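Glucose-6-phosphate isomerase like protein (Thermus thermophilus, PDB 1WIW) probably interconverts sugar 6-phosphates as a phosphoglucose/phosphomannose isomerase of the PGI/PMI family. Local coordinates at residues B[11-15]-B[16-20]; B[262-265]-B[266-270]. All blocks are in the same frame, centred on the assembly; numbering follows the deposited sequence.

Contact 1 (B[11-15]-B[16-20]); sequences LVDRT and GLALE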
# COMPACT_ATOMS: atom_id res chain seq x y z
N LEU B 11 -20.82 -0.95 26.49
CA LEU B 11 -20.05 -0.96 27.73
C LEU B 11 -18.56 -1.24 27.52
O LEU B 11 -17.72 -0.78 28.28
CB LEU B 11 -20.65 -1.97 28.71
CG LEU B 11 -22.04 -1.59 29.23
CD1 LEU B 11 -22.65 -2.73 30.02
CD2 LEU B 11 -21.92 -0.33 30.09
N VAL B 12 -18.23 -2.00 26.48
CA VAL B 12 -16.84 -2.33 26.21
C VAL B 12 -16.03 -1.11 25.73
O VAL B 12 -14.79 -1.16 25.69
CB VAL B 12 -16.73 -3.48 25.16
CG1 VAL B 12 -17.24 -3.00 23.81
CG2 VAL B 12 -15.30 -3.96 25.06
N ASP B 13 -16.72 -0.03 25.37
CA ASP B 13 -16.08 1.20 24.91
C ASP B 13 -15.67 2.01 26.15
O ASP B 13 -16.16 3.12 26.37
CB ASP B 13 -17.06 2.03 24.06
CG ASP B 13 -16.42 3.28 23.47
OD1 ASP B 13 -17.17 4.14 22.95
OD2 ASP B 13 -15.18 3.41 23.52
N ARG B 14 -14.78 1.43 26.94
CA ARG B 14 -14.31 2.06 28.18
C ARG B 14 -13.72 3.47 28.08
O ARG B 14 -14.02 4.32 28.92
CB ARG B 14 -13.32 1.13 28.86
CG ARG B 14 -13.96 -0.16 29.38
CD ARG B 14 -12.95 -1.04 30.12
NE ARG B 14 -13.61 -2.05 30.94
CZ ARG B 14 -12.97 -2.97 31.67
NH1 ARG B 14 -11.64 -3.01 31.69
NH2 ARG B 14 -13.67 -3.84 32.40
N THR B 15 -12.90 3.72 27.07
CA THR B 15 -12.29 5.04 26.93
C THR B 15 -13.17 6.04 26.20
O THR B 15 -12.79 7.20 26.01
CB THR B 15 -10.93 4.96 26.21
OG1 THR B 15 -11.09 4.32 24.94
CG2 THR B 15 -9.94 4.16 27.05
N GLY B 16 -14.36 5.61 25.78
CA GLY B 16 -15.28 6.50 25.09
C GLY B 16 -14.83 7.03 23.74
O GLY B 16 -14.74 8.24 23.55
N LEU B 17 -14.57 6.14 22.79
CA LEU B 17 -14.15 6.58 21.47
C LEU B 17 -15.36 7.18 20.73
O LEU B 17 -15.20 8.01 19.85
CB LEU B 17 -13.56 5.42 20.67
CG LEU B 17 -12.89 5.79 19.35
CD1 LEU B 17 -11.72 6.73 19.63
CD2 LEU B 17 -12.39 4.53 18.63
N ALA B 18 -16.56 6.75 21.11
CA ALA B 18 -17.77 7.25 20.48
C ALA B 18 -17.85 8.77 20.68
O ALA B 18 -18.22 9.51 19.77
CB ALA B 18 -19.00 6.58 21.08
N LEU B 19 -17.47 9.23 21.87
CA LEU B 19 -17.50 10.66 22.16
C LEU B 19 -16.44 11.39 21.34
O LEU B 19 -16.70 12.47 20.80
CB LEU B 19 -17.26 10.91 23.66
CG LEU B 19 -17.03 12.37 24.06
CD1 LEU B 19 -18.23 13.22 23.67
CD2 LEU B 19 -16.77 12.45 25.56
N GLU B 20 -15.25 10.81 21.24
CA GLU B 20 -14.18 11.44 20.47
C GLU B 20 -14.56 11.51 18.98
O GLU B 20 -14.30 12.51 18.31
CB GLU B 20 -12.86 10.67 20.64
CG GLU B 20 -11.67 11.35 19.98
CD GLU B 20 -10.34 10.66 20.27
OE1 GLU B 20 -9.30 11.12 19.73
OE2 GLU B 20 -10.32 9.68 21.04
O HOH W 1 -11.38 8.44 23.37
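Asp13 meets the first turn of helix 17-23 with both carboxylate oxygens. Its OD2 accepts from Leu17 N at 2.9 Å, nearly straight at 167° at the hydrogen, and its OD1 accepts from Ala18 N in a longer bond of 3.3 Å. Each oxygen offers its syn lone pair, so the carboxylate lies across the start of the helix as a fork. CG stands anti to the backbone N of Asp13 (chi1 -176°), which carries the group forward to these amides, and Tyr267 from helix 251-272 adds a bond to OD1. The backbone bends to match: a type I beta turn runs from Asp13 to Gly16, closed by Gly16 N to Asp13 O at 3.1 Å, with the donor well above the carbonyl plane. Gly16, at the N-cap position, takes a positive phi (65°), a value that favours glycine. Two helix-start N-H groups on one carboxylate probably stabilise its negative charge. Toward the exposed Thr15 the contact is looser, and water takes part: one molecule lies between Thr15 O, at 3.2 Å, and OE2 of Glu20, at 2.8 Å, while Glu20 OE1 forms a salt bridge with Arg113.

Contact 2 (B[262-265]-B[266-270]); sequences MAWT and AYYLA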
# COMPACT_ATOMS: atom_id res chain seq x y z
N MSE B 262 -15.64 5.55 7.74
CA MSE B 262 -14.98 4.27 7.98
C MSE B 262 -14.49 4.18 9.42
O MSE B 262 -14.42 3.09 9.99
CB MSE B 262 -13.82 4.07 7.01
CG MSE B 262 -14.26 3.87 5.56
SE MSE B 262 -15.43 2.31 5.32
CE MSE B 262 -14.49 1.50 3.87
N ALA B 263 -14.13 5.31 10.03
CA ALA B 263 -13.68 5.28 11.42
C ALA B 263 -14.87 4.83 12.26
O ALA B 263 -14.74 3.98 13.14
CB ALA B 263 -13.22 6.67 11.86
N TRP B 264 -16.04 5.40 11.97
CA TRP B 264 -17.27 5.02 12.67
C TRP B 264 -17.61 3.56 12.40
O TRP B 264 -18.04 2.84 13.30
CB TRP B 264 -18.44 5.90 12.21
CG TRP B 264 -18.65 7.13 13.05
CD1 TRP B 264 -18.45 8.43 12.68
CD2 TRP B 264 -19.13 7.17 14.41
NE1 TRP B 264 -18.78 9.28 13.72
CE2 TRP B 264 -19.19 8.53 14.79
CE3 TRP B 264 -19.50 6.19 15.33
CZ2 TRP B 264 -19.62 8.93 16.06
CZ3 TRP B 264 -19.93 6.59 16.60
CH2 TRP B 264 -19.99 7.95 16.95
N THR B 265 -17.41 3.12 11.16
CA THR B 265 -17.71 1.74 10.79
C THR B 265 -16.81 0.80 11.59
O THR B 265 -17.27 -0.19 12.15
CB THR B 265 -17.51 1.53 9.28
OG1 THR B 265 -18.40 2.39 8.56
CG2 THR B 265 -17.79 0.08 8.89
N ALA B 266 -15.52 1.12 11.63
CA ALA B 266 -14.55 0.32 12.37
C ALA B 266 -14.93 0.28 13.85
O ALA B 266 -14.76 -0.74 14.51
CB ALA B 266 -13.15 0.91 12.20
N TYR B 267 -15.45 1.40 14.35
CA TYR B 267 -15.87 1.50 15.75
C TYR B 267 -16.96 0.47 16.04
O TYR B 267 -16.88 -0.29 17.01
CB TYR B 267 -16.42 2.91 16.03
CG TYR B 267 -17.06 3.08 17.40
CD1 TYR B 267 -16.28 3.27 18.55
CD2 TYR B 267 -18.44 3.00 17.56
CE1 TYR B 267 -16.86 3.38 19.82
CE2 TYR B 267 -19.04 3.10 18.82
CZ TYR B 267 -18.25 3.29 19.95
OH TYR B 267 -18.84 3.35 21.19
N TYR B 268 -18.00 0.47 15.20
CA TYR B 268 -19.11 -0.46 15.35
C TYR B 268 -18.69 -1.91 15.13
O TYR B 268 -19.21 -2.81 15.79
CB TYR B 268 -20.25 -0.09 14.39
CG TYR B 268 -20.96 1.18 14.80
CD1 TYR B 268 -21.05 2.27 13.93
CD2 TYR B 268 -21.52 1.31 16.08
CE1 TYR B 268 -21.68 3.47 14.32
CE2 TYR B 268 -22.14 2.50 16.48
CZ TYR B 268 -22.21 3.58 15.60
OH TYR B 268 -22.79 4.76 16.02
N LEU B 269 -17.74 -2.15 14.23
CA LEU B 269 -17.30 -3.52 14.00
C LEU B 269 -16.64 -4.07 15.26
O LEU B 269 -16.86 -5.22 15.64
CB LEU B 269 -16.32 -3.59 12.81
CG LEU B 269 -15.76 -4.98 12.46
CD1 LEU B 269 -16.90 -5.97 12.23
CD2 LEU B 269 -14.90 -4.87 11.22
N ALA B 270 -15.83 -3.25 15.92
CA ALA B 270 -15.18 -3.68 17.16
C ALA B 270 -16.25 -4.07 18.17
O ALA B 270 -16.12 -5.10 18.85
CB ALA B 270 -14.32 -2.55 17.72
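Met262 O, of a selenomethionine, receives the shortest bond of this helical turn, from Ala266 N at 2.8 Å. The next three steps, Tyr267 N to Ala263 O, Tyr268 N to Trp264 O and Leu269 N to Thr265 O, repeat the i to i+4 pattern, so 262-270 is regular alpha-helix within helix 251-272. On one flank of it Trp264, Tyr267 and Tyr268 form an aromatic cluster. The six-membered ring of Trp264 turns its edge to the face of Tyr267 in an offset edge-to-face pair, with ring centroids 5.6 Å apart and planes at 81°; Trp264 CZ3 comes 4.0 Å from Tyr267 CD2. Against Tyr268 the same six-membered ring is nearly parallel, at 23°, but displaced until there is little stacking. Here Trp264 CZ3 approaches Tyr268 OH to 3.4 Å, and the carbon contact is Trp264 CE3 to Tyr268 CE1 at 3.6 Å. CG of Tyr267 lies anti to its backbone N (chi1 173°), whereas that of Tyr268 lies beside its own, which sends the two tyrosines along different paths from adjacent positions. The hydroxyl of the buried Tyr268 is hydrogen-bonded to Leu142 O. Helix 174-185 packs on Met262, Ala263, Thr265 and Leu269 through Val179, Leu182 and Phe183.

Contacts 1 and 2 lie far apart in sequence, yet their centres are 12 Å apart and their side chains touch directly. The shortest link between them is polar: Asp13 OD1 of contact 1 and Tyr267 OH of contact 2 stand 2.6 Å apart, a probable hydrogen bond. Close packing surrounds it, with Ala18 CB 3.2 Å from Tyr267 OH and Leu17 CB 4.0 Å from Tyr267 CE1. Trp264 CH2 also comes 3.7 Å from Ala18 O. Tyr267 thus belongs to the aromatic cluster and also reaches the carboxylate at the start of helix 17-23, tying that N-terminal helix to helix 251-272 of the C-terminal SIS family region.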